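PDB 3I2D: E3 SUMO-protein ligase SIZ1 from Saccharomyces cerevisiae, which acts as an E3 ligase that promotes attachment of SUMO to septins and PCNA, working with the E2 enzyme UBC9. Local coordinates for residues E88-R93 with L186-T191; I137-P142 with Y195-Y200; S123-P128 with T191-K196; N143-N148 with A169-H174. All coordinates share one frame; numbering follows the deposited sequence.

Contact 1 of 4, residues E88-R93 with L186-T191; sequences EVTGGR and LIYAFT
Thr191 OG1 sits between two backbone groups of residues 88-93, accepting from Thr90 N at 3.2 Å and donating to Glu88 O. The second bond is modelled very short, so its exact length deserves little weight. With chi1 at 54°, Thr191 OG1 lies between its own backbone N and carbonyl carbon, where it can serve both partners. Thr191 N in turn donates to Thr90 O at 3.0 Å. Tyr188 reaches the same corner with its hydroxyl: OH accepts from Glu88 N at 3.1 Å in an almost straight bond (171° at the hydrogen), while Tyr188 CE1 lies 3.7 Å from Thr90 CG2. A phenylalanine in place of Tyr188 would probably leave Glu88 N without this acceptor, even if the ring still met the threonine methyl. After Thr90 the chain turns at Gly91 and Gly92. Thr90 OG1 accepts from Gly92 N at 3.1 Å, which makes an ST turn, and Gly92 O then takes Phe190 N at 3.0 Å. Past the turn, Arg93 extends over Ile187, whose CG2 lies over one face of the guanidinium, 3.6 Å from Arg93 NE. Strands 74-90 and 182-191 both turn here at the edge of the PINIT domain, and Tyr188 also touches Val87 and Pro140. The chemistry is that of a surface corner: main-chain groups and two side-chain hydroxyls, of Thr191 and Tyr188, tie the two bends together, and apolar contact is secondary.

Contact 2 of 4, residues I137-P142 with Y195-Y200; sequences IQFPFP and YKLFGY
The loop that carries the chain from one sheet of the PINIT domain to the other, between strands 117-125 and 143-147, lays Pro140 on the ring of Tyr195. Pro140 CB stands 3.5 Å above the plane of the Tyr195 ring, displaced toward the rim. It is a CH-pi contact, with the line from the ring centroid to Pro140 CB 20° off the normal. The two side chains slide past each other in opposite directions, bringing Pro140 CD within 3.8 Å of Tyr195 CD2. CG of Tyr195 is anti to its carbonyl carbon (chi1 -58°), and from there the ring runs out along Pro140. At the ring edge, near its plane, Gln138 O comes to 3.2 Å from Tyr195 CD2; the same carbonyl accepts a hydrogen bond from Ser123 OG. An alanine at Tyr195 would probably open a gap beneath Pro140 and leave the loop without the aromatic face it rests on. Further along, the side chains of Phe139 and Leu197 cross at about a right angle, with Phe139 CE2 4.2 Å from Leu197 CD2. No hydrogen bond joins the two segments, so this buried contact is packing alone. Strand 195-204 runs between strands 74-90 and 117-125: Tyr195 and Leu197 bond through their backbones to Val87 and Met85, and Gln138 to Ser123. From strand 182-191 of the other sheet, Tyr188 and Thr191 reach Pro140, and Leu186 reaches Leu197.

Contact 3 of 4, residues S123-P128 with T191-K196; sequences SGMINP and TTKEYK
Antiparallel pairing within one sheet of the PINIT domain joins Gly124 to Lys196 and Met125 to Tyr195, where strand 117-125 finishes and strand 195-204 begins. Gly124 and Lys196 form the hydrogen-bonded pair: Lys196 N donates to Gly124 O at 2.8 Å and Gly124 N to Lys196 O at 3.1 Å. Met125 and Tyr195 are the non-hydrogen-bonded pair that follows. The main-chain bonding goes one step past the strand, with Ile126 N donating to Glu194 O at 3.0 Å. This bond is straight at the hydrogen (166°). Glu194 O also accepts from a water that lies 3.1 Å from Asn127 N and accepts from it, so one oxygen is linked to two successive residues of the opposing turn. Lys193 closes the outer end: chi3 (61°) turns CE aside, and from it NZ reaches Asn127 O at 3.2 Å, nearly along the C=O direction. Among the side chains, Met125 lies beside Tyr195 and points the same way. Met125 CG is 3.7 Å from Tyr195 CE2, and the sulfur is placed obliquely to the ring, with Met125 SD 5.4 Å from the Tyr195 centroid, a Met-aromatic contact. Two polar side chains look to other partners, Ser123 OG to Gln138 O and Lys196 NZ to Asn86 OD1. In the sheet, strand 195-204 is flanked by 117-125 on one side and by 74-90 on the other, where Val87 pairs with Tyr195, and 169-170 lies beyond 117-125.

Contact 4 of 4, residues N143-N148 with A169-H174; sequences NELRCN and ADLTPH
Packing between the two antiparallel sheets of the PINIT domain brings Leu145 of strand 143-147 onto Ala169 and Leu171, where strand 169-170 passes into a short 3-10 turn. Leu145 does its touching through one methyl, CD2, which lies 3.6 Å from Ala169 CB and 4.1 Å from Leu171 CD2. The two leucine side chains cross at about a right angle. Chi1 of Leu145 (-175°) puts CG anti to the backbone N, and chi2 (66°) sets the branch that carries CD2. One turn of the zigzag further on, Cys147 points to the same side, with SG 4.2 Å from Leu171 CB and Cys147 CB 4.0 Å from His174 CB. It packs here as an apolar group, far from the zinc site. Val184 and Ile152 add to this buried layer, touching Leu171 as well. The 3-10 turn that presents His174 is held on its own side: His174 N bonds to Leu171 O, and Thr172 OG1 meets Asp170 OD1 at 2.7 Å, while OD2 of that aspartate forms a salt bridge with Arg118. Arg146, which points away from the contact, forms a salt bridge through NE to Glu144 OE2, its hydrogen bond weak. The polar link across the contact lies at the end of the strand, at Asn148. Asn148 ND2 also bonds to Asn182 OD1, and Asn148 OD1 accepts from Asn183 N, which would fix the rotation of the amide. In that setting Asn148 ND2 donates to His174 O at 2.6 Å, in the carbonyl plane and close to the plane of its own amide.

Contacts 2 and 4 are buried, contact 1 lies at the surface and contact 3 is partly buried; all four belong to the PINIT domain. Contacts 2 and 3 share Tyr195 and Lys196 on strand 195-204, and Thr191 is common to the segments of contacts 1 and 3. Contacts 1 and 4 meet in the other sheet, where strands 182-191 and 143-147 are neighbours, probably bonded through Ile187 O and Glu144 N. Chemistry follows position: the corners and strand ends of contacts 1 and 3 rely on backbone and hydroxyl or ammonium bonds, contact 2 only packs, and contact 4 packs apart from one amide bond.

Contact 1 of 4, residues E88-R93 with L186-T191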
loop_
_atom_site.group_PDB
_atom_site.type_symbol
_atom_site.label_atom_id
_atom_site.label_comp_id
_atom_site.label_asym_id
_atom_site.label_seq_id
_atom_site.Cartn_x
_atom_site.Cartn_y
_atom_site.Cartn_z
ATOM N N GLU A 88 2.146 -17.250 22.267
ATOM C CA GLU A 88 2.358 -17.006 23.689
ATOM C C GLU A 88 3.765 -16.542 24.036
ATOM O O GLU A 88 4.679 -16.586 23.209
ATOM C CB GLU A 88 2.049 -18.275 24.482
ATOM C CG GLU A 88 0.570 -18.551 24.703
ATOM C CD GLU A 88 0.326 -19.890 25.390
ATOM O OE1 GLU A 88 -0.788 -20.088 25.931
ATOM O OE2 GLU A 88 1.246 -20.745 25.380
ATOM N N VAL A 89 3.922 -16.096 25.275
ATOM C CA VAL A 89 5.206 -15.657 25.790
ATOM C C VAL A 89 5.900 -16.913 26.294
ATOM O O VAL A 89 5.386 -17.595 27.177
ATOM C CB VAL A 89 5.001 -14.687 26.932
ATOM C CG1 VAL A 89 6.340 -14.240 27.483
ATOM C CG2 VAL A 89 4.213 -13.492 26.429
ATOM N N THR A 90 7.062 -17.221 25.728
ATOM C CA THR A 90 7.802 -18.432 26.086
ATOM C C THR A 90 9.281 -18.145 25.958
ATOM O O THR A 90 9.679 -17.375 25.095
ATOM C CB THR A 90 7.435 -19.618 25.131
ATOM O OG1 THR A 90 8.262 -20.754 25.409
ATOM C CG2 THR A 90 7.650 -19.226 23.686
ATOM N N GLY A 91 10.094 -18.753 26.816
ATOM C CA GLY A 91 11.531 -18.521 26.757
ATOM C C GLY A 91 12.191 -19.555 25.868
ATOM O O GLY A 91 13.396 -19.534 25.598
ATOM N N GLY A 92 11.362 -20.484 25.421
ATOM C CA GLY A 92 11.828 -21.522 24.540
ATOM C C GLY A 92 11.030 -21.474 23.258
ATOM O O GLY A 92 10.577 -20.411 22.820
ATOM N N ARG A 93 10.863 -22.648 22.669
ATOM C CA ARG A 93 10.138 -22.827 21.434
ATOM C C ARG A 93 8.658 -22.980 21.766
ATOM O O ARG A 93 8.285 -23.368 22.881
ATOM C CB ARG A 93 10.679 -24.073 20.736
ATOM C CG ARG A 93 10.133 -24.371 19.361
ATOM C CD ARG A 93 11.047 -25.400 18.687
ATOM N NE ARG A 93 10.479 -25.999 17.483
ATOM C CZ ARG A 93 9.433 -26.822 17.478
ATOM N NH1 ARG A 93 8.834 -27.149 18.615
ATOM N NH2 ARG A 93 8.986 -27.320 16.334
ATOM N N LEU A 186 2.676 -22.274 12.827
ATOM C CA LEU A 186 3.670 -21.232 13.065
ATOM C C LEU A 186 4.543 -21.647 14.242
ATOM O O LEU A 186 4.061 -21.857 15.351
ATOM C CB LEU A 186 3.019 -19.890 13.404
ATOM C CG LEU A 186 4.030 -18.787 13.752
ATOM C CD1 LEU A 186 4.707 -18.256 12.491
ATOM C CD2 LEU A 186 3.308 -17.658 14.458
ATOM N N ILE A 187 5.831 -21.774 13.987
ATOM C CA ILE A 187 6.765 -22.140 15.024
ATOM C C ILE A 187 7.535 -20.884 15.404
ATOM O O ILE A 187 8.155 -20.252 14.551
ATOM C CB ILE A 187 7.761 -23.179 14.520
ATOM C CG1 ILE A 187 7.011 -24.448 14.110
ATOM C CG2 ILE A 187 8.792 -23.473 15.595
ATOM C CD1 ILE A 187 7.922 -25.531 13.622
ATOM N N TYR A 188 7.482 -20.513 16.677
ATOM C CA TYR A 188 8.200 -19.340 17.151
ATOM C C TYR A 188 9.086 -19.691 18.334
ATOM O O TYR A 188 9.059 -20.821 18.836
ATOM C CB TYR A 188 7.209 -18.255 17.542
ATOM C CG TYR A 188 6.158 -18.714 18.515
ATOM C CD1 TYR A 188 6.299 -18.493 19.879
ATOM C CD2 TYR A 188 5.013 -19.364 18.064
ATOM C CE1 TYR A 188 5.307 -18.910 20.781
ATOM C CE2 TYR A 188 4.022 -19.782 18.948
ATOM C CZ TYR A 188 4.173 -19.554 20.307
ATOM O OH TYR A 188 3.206 -19.987 21.184
ATOM N N ALA A 189 9.868 -18.716 18.783
ATOM C CA ALA A 189 10.777 -18.927 19.905
ATOM C C ALA A 189 11.208 -17.630 20.561
ATOM O O ALA A 189 11.379 -16.626 19.892
ATOM C CB ALA A 189 12.013 -19.678 19.434
ATOM N N PHE A 190 11.392 -17.658 21.875
ATOM C CA PHE A 190 11.867 -16.479 22.605
ATOM C C PHE A 190 10.997 -15.260 22.395
ATOM O O PHE A 190 11.455 -14.228 21.892
ATOM C CB PHE A 190 13.292 -16.153 22.168
ATOM C CG PHE A 190 14.102 -17.365 21.857
ATOM C CD1 PHE A 190 14.833 -17.442 20.678
ATOM C CD2 PHE A 190 14.127 -18.439 22.738
ATOM C CE1 PHE A 190 15.578 -18.569 20.377
ATOM C CE2 PHE A 190 14.869 -19.575 22.450
ATOM C CZ PHE A 190 15.601 -19.641 21.265
ATOM N N THR A 191 9.742 -15.380 22.789
ATOM C CA THR A 191 8.827 -14.273 22.649
ATOM C C THR A 191 8.589 -13.587 23.998
ATOM O O THR A 191 8.360 -14.250 25.006
ATOM C CB THR A 191 7.500 -14.764 22.072
ATOM O OG1 THR A 191 6.998 -15.845 22.874
ATOM C CG2 THR A 191 7.707 -15.244 20.655
#

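Contact 2 of 4, residues I137-P142 with Y195-Y200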
loop_
_atom_site.group_PDB
_atom_site.type_symbol
_atom_site.label_atom_id
_atom_site.label_comp_id
_atom_site.label_asym_id
_atom_site.label_seq_id
_atom_site.Cartn_x
_atom_site.Cartn_y
_atom_site.Cartn_z
ATOM N N ILE A 137 1.666 -4.688 11.041
ATOM C CA ILE A 137 1.794 -6.118 10.803
ATOM C C ILE A 137 3.131 -6.537 11.387
ATOM O O ILE A 137 4.180 -6.085 10.944
ATOM C CB ILE A 137 1.767 -6.445 9.321
ATOM C CG1 ILE A 137 0.368 -6.172 8.771
ATOM C CG2 ILE A 137 2.196 -7.883 9.101
ATOM C CD1 ILE A 137 0.283 -6.204 7.256
ATOM N N GLN A 138 3.095 -7.395 12.394
ATOM C CA GLN A 138 4.324 -7.831 13.017
ATOM C C GLN A 138 4.291 -9.247 13.565
ATOM O O GLN A 138 3.586 -9.530 14.531
ATOM C CB GLN A 138 4.691 -6.886 14.140
ATOM C CG GLN A 138 6.121 -7.026 14.568
ATOM C CD GLN A 138 6.427 -6.191 15.787
ATOM O OE1 GLN A 138 5.958 -6.490 16.888
ATOM N NE2 GLN A 138 7.200 -5.123 15.600
ATOM N N PHE A 139 5.067 -10.122 12.923
ATOM C CA PHE A 139 5.218 -11.515 13.311
ATOM C C PHE A 139 6.342 -11.657 14.343
ATOM O O PHE A 139 7.275 -10.865 14.365
ATOM C CB PHE A 139 5.609 -12.349 12.099
ATOM C CG PHE A 139 4.472 -12.675 11.200
ATOM C CD1 PHE A 139 3.875 -11.694 10.431
ATOM C CD2 PHE A 139 3.978 -13.971 11.137
ATOM C CE1 PHE A 139 2.794 -12.006 9.614
ATOM C CE2 PHE A 139 2.909 -14.285 10.333
ATOM C CZ PHE A 139 2.311 -13.301 9.569
ATOM N N PRO A 140 6.267 -12.660 15.224
ATOM C CA PRO A 140 7.367 -12.774 16.183
ATOM C C PRO A 140 8.607 -13.324 15.466
ATOM O O PRO A 140 8.479 -14.113 14.538
ATOM C CB PRO A 140 6.818 -13.746 17.219
ATOM C CG PRO A 140 5.902 -14.615 16.407
ATOM C CD PRO A 140 5.177 -13.590 15.562
ATOM N N PHE A 141 9.793 -12.890 15.888
ATOM C CA PHE A 141 11.050 -13.339 15.304
ATOM C C PHE A 141 11.881 -14.014 16.388
ATOM O O PHE A 141 11.972 -13.520 17.506
ATOM C CB PHE A 141 11.828 -12.148 14.754
ATOM C CG PHE A 141 13.105 -12.523 14.062
ATOM C CD1 PHE A 141 13.126 -12.744 12.682
ATOM C CD2 PHE A 141 14.299 -12.641 14.782
ATOM C CE1 PHE A 141 14.314 -13.072 12.031
ATOM C CE2 PHE A 141 15.501 -12.970 14.139
ATOM C CZ PHE A 141 15.507 -13.185 12.763
ATOM N N PRO A 142 12.489 -15.163 16.082
ATOM C CA PRO A 142 12.475 -15.883 14.803
ATOM C C PRO A 142 11.206 -16.736 14.659
ATOM O O PRO A 142 10.532 -17.046 15.649
ATOM C CB PRO A 142 13.722 -16.750 14.898
ATOM C CG PRO A 142 13.663 -17.176 16.377
ATOM C CD PRO A 142 13.282 -15.887 17.097
ATOM N N TYR A 195 1.130 -12.454 20.491
ATOM C CA TYR A 195 0.734 -12.041 19.153
ATOM C C TYR A 195 -0.521 -12.796 18.728
ATOM O O TYR A 195 -0.789 -13.891 19.203
ATOM C CB TYR A 195 1.829 -12.340 18.127
ATOM C CG TYR A 195 3.176 -11.700 18.374
ATOM C CD1 TYR A 195 4.003 -12.132 19.417
ATOM C CD2 TYR A 195 3.647 -10.702 17.527
ATOM C CE1 TYR A 195 5.271 -11.584 19.598
ATOM C CE2 TYR A 195 4.899 -10.153 17.697
ATOM C CZ TYR A 195 5.708 -10.595 18.729
ATOM O OH TYR A 195 6.950 -10.039 18.874
ATOM N N LYS A 196 -1.289 -12.219 17.821
ATOM C CA LYS A 196 -2.489 -12.891 17.358
ATOM C C LYS A 196 -2.439 -12.893 15.834
ATOM O O LYS A 196 -2.116 -11.878 15.217
ATOM C CB LYS A 196 -3.738 -12.163 17.873
ATOM C CG LYS A 196 -5.000 -12.998 17.839
ATOM C CD LYS A 196 -6.140 -12.288 18.548
ATOM C CE LYS A 196 -7.432 -13.116 18.555
ATOM N NZ LYS A 196 -7.316 -14.403 19.310
ATOM N N LEU A 197 -2.725 -14.039 15.227
ATOM C CA LEU A 197 -2.704 -14.135 13.780
ATOM C C LEU A 197 -4.111 -14.276 13.231
ATOM O O LEU A 197 -4.999 -14.764 13.920
ATOM C CB LEU A 197 -1.849 -15.318 13.339
ATOM C CG LEU A 197 -0.355 -15.192 13.649
ATOM C CD1 LEU A 197 -0.110 -15.257 15.158
ATOM C CD2 LEU A 197 0.378 -16.319 12.963
ATOM N N PHE A 198 -4.312 -13.821 11.998
ATOM C CA PHE A 198 -5.606 -13.906 11.339
ATOM C C PHE A 198 -5.402 -14.328 9.902
ATOM O O PHE A 198 -4.422 -13.950 9.270
ATOM C CB PHE A 198 -6.308 -12.561 11.320
ATOM C CG PHE A 198 -6.588 -11.999 12.669
ATOM C CD1 PHE A 198 -5.584 -11.383 13.402
ATOM C CD2 PHE A 198 -7.866 -12.058 13.200
ATOM C CE1 PHE A 198 -5.854 -10.830 14.648
ATOM C CE2 PHE A 198 -8.146 -11.511 14.438
ATOM C CZ PHE A 198 -7.144 -10.895 15.165
ATOM N N GLY A 199 -6.335 -15.119 9.391
ATOM C CA GLY A 199 -6.263 -15.561 8.014
ATOM C C GLY A 199 -7.349 -14.809 7.283
ATOM O O GLY A 199 -8.506 -14.843 7.687
ATOM N N TYR A 200 -6.983 -14.099 6.228
ATOM C CA TYR A 200 -7.958 -13.332 5.460
ATOM C C TYR A 200 -7.800 -13.599 3.974
ATOM O O TYR A 200 -6.673 -13.756 3.474
ATOM C CB TYR A 200 -7.759 -11.821 5.639
ATOM C CG TYR A 200 -8.118 -11.228 6.982
ATOM C CD1 TYR A 200 -7.149 -10.607 7.769
ATOM C CD2 TYR A 200 -9.437 -11.193 7.424
ATOM C CE1 TYR A 200 -7.486 -9.955 8.962
ATOM C CE2 TYR A 200 -9.782 -10.545 8.611
ATOM C CZ TYR A 200 -8.801 -9.928 9.371
ATOM O OH TYR A 200 -9.146 -9.270 10.532
#

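Contact 3 of 4, residues S123-P128 with T191-K196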
loop_
_atom_site.group_PDB
_atom_site.type_symbol
_atom_site.label_atom_id
_atom_site.label_comp_id
_atom_site.label_asym_id
_atom_site.label_seq_id
_atom_site.Cartn_x
_atom_site.Cartn_y
_atom_site.Cartn_z
ATOM N N SER A 123 -0.281 -10.936 11.345
ATOM C CA SER A 123 0.139 -11.104 12.712
ATOM C C SER A 123 0.281 -9.739 13.331
ATOM O O SER A 123 0.696 -8.805 12.673
ATOM C CB SER A 123 1.469 -11.832 12.767
ATOM O OG SER A 123 1.914 -11.949 14.102
ATOM N N GLY A 124 -0.076 -9.620 14.599
ATOM C CA GLY A 124 0.047 -8.351 15.285
ATOM C C GLY A 124 0.199 -8.634 16.761
ATOM O O GLY A 124 -0.068 -9.742 17.202
ATOM N N MET A 125 0.635 -7.657 17.537
ATOM C CA MET A 125 0.781 -7.893 18.968
ATOM C C MET A 125 -0.537 -7.602 19.680
ATOM O O MET A 125 -1.303 -6.751 19.246
ATOM C CB MET A 125 1.863 -6.994 19.568
ATOM C CG MET A 125 3.189 -7.035 18.864
ATOM S SD MET A 125 4.281 -5.850 19.655
ATOM C CE MET A 125 5.576 -6.944 20.180
ATOM N N ILE A 126 -0.794 -8.315 20.771
ATOM C CA ILE A 126 -1.998 -8.100 21.550
ATOM C C ILE A 126 -1.877 -6.744 22.264
ATOM O O ILE A 126 -2.861 -6.040 22.465
ATOM C CB ILE A 126 -2.195 -9.238 22.566
ATOM C CG1 ILE A 126 -2.866 -10.433 21.882
ATOM C CG2 ILE A 126 -3.085 -8.788 23.701
ATOM C CD1 ILE A 126 -2.126 -10.974 20.690
ATOM N N ASN A 127 -0.657 -6.375 22.628
ATOM C CA ASN A 127 -0.417 -5.104 23.294
ATOM C C ASN A 127 0.660 -4.361 22.532
ATOM O O ASN A 127 1.814 -4.340 22.943
ATOM C CB ASN A 127 0.032 -5.338 24.741
ATOM C CG ASN A 127 -1.135 -5.638 25.674
ATOM O OD1 ASN A 127 -1.871 -4.729 26.063
ATOM N ND2 ASN A 127 -1.322 -6.915 26.023
ATOM N N PRO A 128 0.298 -3.758 21.391
ATOM C CA PRO A 128 1.266 -3.014 20.580
ATOM C C PRO A 128 1.660 -1.668 21.172
ATOM O O PRO A 128 0.976 -1.119 22.049
ATOM C CB PRO A 128 0.542 -2.841 19.248
ATOM C CG PRO A 128 -0.893 -2.748 19.668
ATOM C CD PRO A 128 -1.006 -3.845 20.709
ATOM N N THR A 191 9.742 -15.380 22.789
ATOM C CA THR A 191 8.827 -14.273 22.649
ATOM C C THR A 191 8.589 -13.587 23.998
ATOM O O THR A 191 8.360 -14.250 25.006
ATOM C CB THR A 191 7.500 -14.764 22.072
ATOM O OG1 THR A 191 6.998 -15.845 22.874
ATOM C CG2 THR A 191 7.707 -15.244 20.655
ATOM N N THR A 192 8.661 -12.260 24.007
ATOM C CA THR A 192 8.431 -11.470 25.221
ATOM C C THR A 192 7.037 -10.847 25.206
ATOM O O THR A 192 6.592 -10.294 26.201
ATOM C CB THR A 192 9.438 -10.314 25.360
ATOM O OG1 THR A 192 9.313 -9.432 24.233
ATOM C CG2 THR A 192 10.860 -10.844 25.460
ATOM N N LYS A 193 6.351 -10.934 24.074
ATOM C CA LYS A 193 5.021 -10.366 23.949
ATOM C C LYS A 193 4.099 -11.382 23.287
ATOM O O LYS A 193 4.578 -12.327 22.677
ATOM C CB LYS A 193 5.106 -9.089 23.110
ATOM C CG LYS A 193 6.343 -8.283 23.429
ATOM C CD LYS A 193 6.178 -6.793 23.158
ATOM C CE LYS A 193 5.073 -6.157 23.997
ATOM N NZ LYS A 193 4.914 -4.711 23.629
ATOM N N GLU A 194 2.786 -11.204 23.430
ATOM C CA GLU A 194 1.821 -12.100 22.796
ATOM C C GLU A 194 1.429 -11.557 21.427
ATOM O O GLU A 194 1.406 -10.349 21.219
ATOM C CB GLU A 194 0.565 -12.250 23.643
ATOM C CG GLU A 194 0.667 -13.316 24.706
ATOM C CD GLU A 194 -0.674 -13.632 25.334
ATOM O OE1 GLU A 194 -1.311 -12.689 25.861
ATOM O OE2 GLU A 194 -1.086 -14.817 25.296
ATOM N N TYR A 195 1.130 -12.454 20.491
ATOM C CA TYR A 195 0.734 -12.041 19.153
ATOM C C TYR A 195 -0.521 -12.796 18.728
ATOM O O TYR A 195 -0.789 -13.891 19.203
ATOM C CB TYR A 195 1.829 -12.340 18.127
ATOM C CG TYR A 195 3.176 -11.700 18.374
ATOM C CD1 TYR A 195 4.003 -12.132 19.417
ATOM C CD2 TYR A 195 3.647 -10.702 17.527
ATOM C CE1 TYR A 195 5.271 -11.584 19.598
ATOM C CE2 TYR A 195 4.899 -10.153 17.697
ATOM C CZ TYR A 195 5.708 -10.595 18.729
ATOM O OH TYR A 195 6.950 -10.039 18.874
ATOM N N LYS A 196 -1.289 -12.219 17.821
ATOM C CA LYS A 196 -2.489 -12.891 17.358
ATOM C C LYS A 196 -2.439 -12.893 15.834
ATOM O O LYS A 196 -2.116 -11.878 15.217
ATOM C CB LYS A 196 -3.738 -12.163 17.873
ATOM C CG LYS A 196 -5.000 -12.998 17.839
ATOM C CD LYS A 196 -6.140 -12.288 18.548
ATOM C CE LYS A 196 -7.432 -13.116 18.555
ATOM N NZ LYS A 196 -7.316 -14.403 19.310
HETATM O O HOH W 1 1.877 -8.011 23.161
#

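Contact 4 of 4, residues N143-N148 with A169-H174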
loop_
_atom_site.group_PDB
_atom_site.type_symbol
_atom_site.label_atom_id
_atom_site.label_comp_id
_atom_site.label_asym_id
_atom_site.label_seq_id
_atom_site.Cartn_x
_atom_site.Cartn_y
_atom_site.Cartn_z
ATOM N N ASN A 143 10.878 -17.120 13.434
ATOM C CA ASN A 143 9.705 -17.953 13.234
ATOM C C ASN A 143 9.825 -18.778 11.975
ATOM O O ASN A 143 10.673 -18.529 11.124
ATOM C CB ASN A 143 8.432 -17.095 13.175
ATOM C CG ASN A 143 8.225 -16.413 11.820
ATOM O OD1 ASN A 143 8.059 -17.074 10.803
ATOM N ND2 ASN A 143 8.211 -15.083 11.814
ATOM N N GLU A 144 8.993 -19.794 11.883
ATOM C CA GLU A 144 8.955 -20.628 10.704
ATOM C C GLU A 144 7.505 -20.953 10.454
ATOM O O GLU A 144 6.846 -21.553 11.301
ATOM C CB GLU A 144 9.731 -21.916 10.883
ATOM C CG GLU A 144 9.590 -22.786 9.662
ATOM C CD GLU A 144 10.584 -23.909 9.634
ATOM O OE1 GLU A 144 11.803 -23.605 9.649
ATOM O OE2 GLU A 144 10.141 -25.085 9.597
ATOM N N LEU A 145 7.009 -20.535 9.297
ATOM C CA LEU A 145 5.620 -20.772 8.937
ATOM C C LEU A 145 5.519 -21.882 7.902
ATOM O O LEU A 145 6.264 -21.908 6.913
ATOM C CB LEU A 145 4.996 -19.496 8.377
ATOM C CG LEU A 145 3.506 -19.540 8.054
ATOM C CD1 LEU A 145 2.685 -19.721 9.326
ATOM C CD2 LEU A 145 3.131 -18.254 7.363
ATOM N N ARG A 146 4.596 -22.804 8.148
ATOM C CA ARG A 146 4.366 -23.916 7.247
ATOM C C ARG A 146 2.890 -24.043 6.939
ATOM O O ARG A 146 2.033 -23.843 7.807
ATOM C CB ARG A 146 4.856 -25.226 7.863
ATOM C CG ARG A 146 6.323 -25.498 7.683
ATOM C CD ARG A 146 6.759 -26.744 8.447
ATOM N NE ARG A 146 8.184 -26.977 8.252
ATOM C CZ ARG A 146 8.720 -27.421 7.117
ATOM N NH1 ARG A 146 7.946 -27.695 6.074
ATOM N NH2 ARG A 146 10.034 -27.566 7.010
ATOM N N CYS A 147 2.601 -24.355 5.686
ATOM C CA CYS A 147 1.231 -24.564 5.253
ATOM C C CYS A 147 1.229 -25.944 4.619
ATOM O O CYS A 147 1.944 -26.182 3.639
ATOM C CB CYS A 147 0.807 -23.528 4.223
ATOM S SG CYS A 147 -0.953 -23.602 3.928
ATOM N N ASN A 148 0.432 -26.850 5.182
ATOM C CA ASN A 148 0.364 -28.220 4.695
ATOM C C ASN A 148 1.789 -28.747 4.481
ATOM O O ASN A 148 2.184 -29.116 3.370
ATOM C CB ASN A 148 -0.444 -28.297 3.398
ATOM C CG ASN A 148 -1.861 -27.763 3.557
ATOM O OD1 ASN A 148 -2.525 -28.011 4.566
ATOM N ND2 ASN A 148 -2.337 -27.039 2.547
ATOM N N ALA A 169 1.822 -13.117 5.120
ATOM C CA ALA A 169 2.358 -14.263 4.405
ATOM C C ALA A 169 1.301 -14.877 3.481
ATOM O O ALA A 169 0.179 -15.130 3.892
ATOM C CB ALA A 169 2.860 -15.294 5.399
ATOM N N ASP A 170 1.680 -15.097 2.227
ATOM C CA ASP A 170 0.800 -15.674 1.216
ATOM C C ASP A 170 0.740 -17.193 1.365
ATOM O O ASP A 170 1.697 -17.878 0.994
ATOM C CB ASP A 170 1.349 -15.355 -0.178
ATOM C CG ASP A 170 0.287 -15.431 -1.264
ATOM O OD1 ASP A 170 -0.691 -16.186 -1.088
ATOM O OD2 ASP A 170 0.429 -14.743 -2.300
ATOM N N LEU A 171 -0.370 -17.717 1.891
ATOM C CA LEU A 171 -0.551 -19.171 2.060
ATOM C C LEU A 171 -1.098 -19.831 0.790
ATOM O O LEU A 171 -0.895 -21.018 0.554
ATOM C CB LEU A 171 -1.560 -19.487 3.173
ATOM C CG LEU A 171 -1.456 -18.861 4.553
ATOM C CD1 LEU A 171 -2.665 -19.266 5.372
ATOM C CD2 LEU A 171 -0.190 -19.306 5.214
ATOM N N THR A 172 -1.807 -19.038 -0.005
ATOM C CA THR A 172 -2.473 -19.473 -1.224
ATOM C C THR A 172 -1.879 -20.544 -2.129
ATOM O O THR A 172 -2.559 -21.512 -2.461
ATOM C CB THR A 172 -2.801 -18.274 -2.070
ATOM O OG1 THR A 172 -3.161 -17.189 -1.204
ATOM C CG2 THR A 172 -3.970 -18.588 -2.975
ATOM N N PRO A 173 -0.620 -20.391 -2.551
ATOM C CA PRO A 173 -0.057 -21.427 -3.423
ATOM C C PRO A 173 0.153 -22.800 -2.784
ATOM O O PRO A 173 0.583 -23.730 -3.461
ATOM C CB PRO A 173 1.262 -20.806 -3.893
ATOM C CG PRO A 173 1.663 -19.944 -2.744
ATOM C CD PRO A 173 0.335 -19.284 -2.367
ATOM N N HIS A 174 -0.153 -22.941 -1.500
ATOM C CA HIS A 174 0.048 -24.221 -0.816
ATOM C C HIS A 174 -1.221 -24.812 -0.229
ATOM O O HIS A 174 -1.167 -25.755 0.562
ATOM C CB HIS A 174 1.092 -24.064 0.290
ATOM C CG HIS A 174 2.363 -23.444 -0.186
ATOM N ND1 HIS A 174 3.234 -24.100 -1.028
ATOM C CD2 HIS A 174 2.862 -22.197 -0.019
ATOM C CE1 HIS A 174 4.213 -23.279 -1.365
ATOM N NE2 HIS A 174 4.010 -22.119 -0.769
#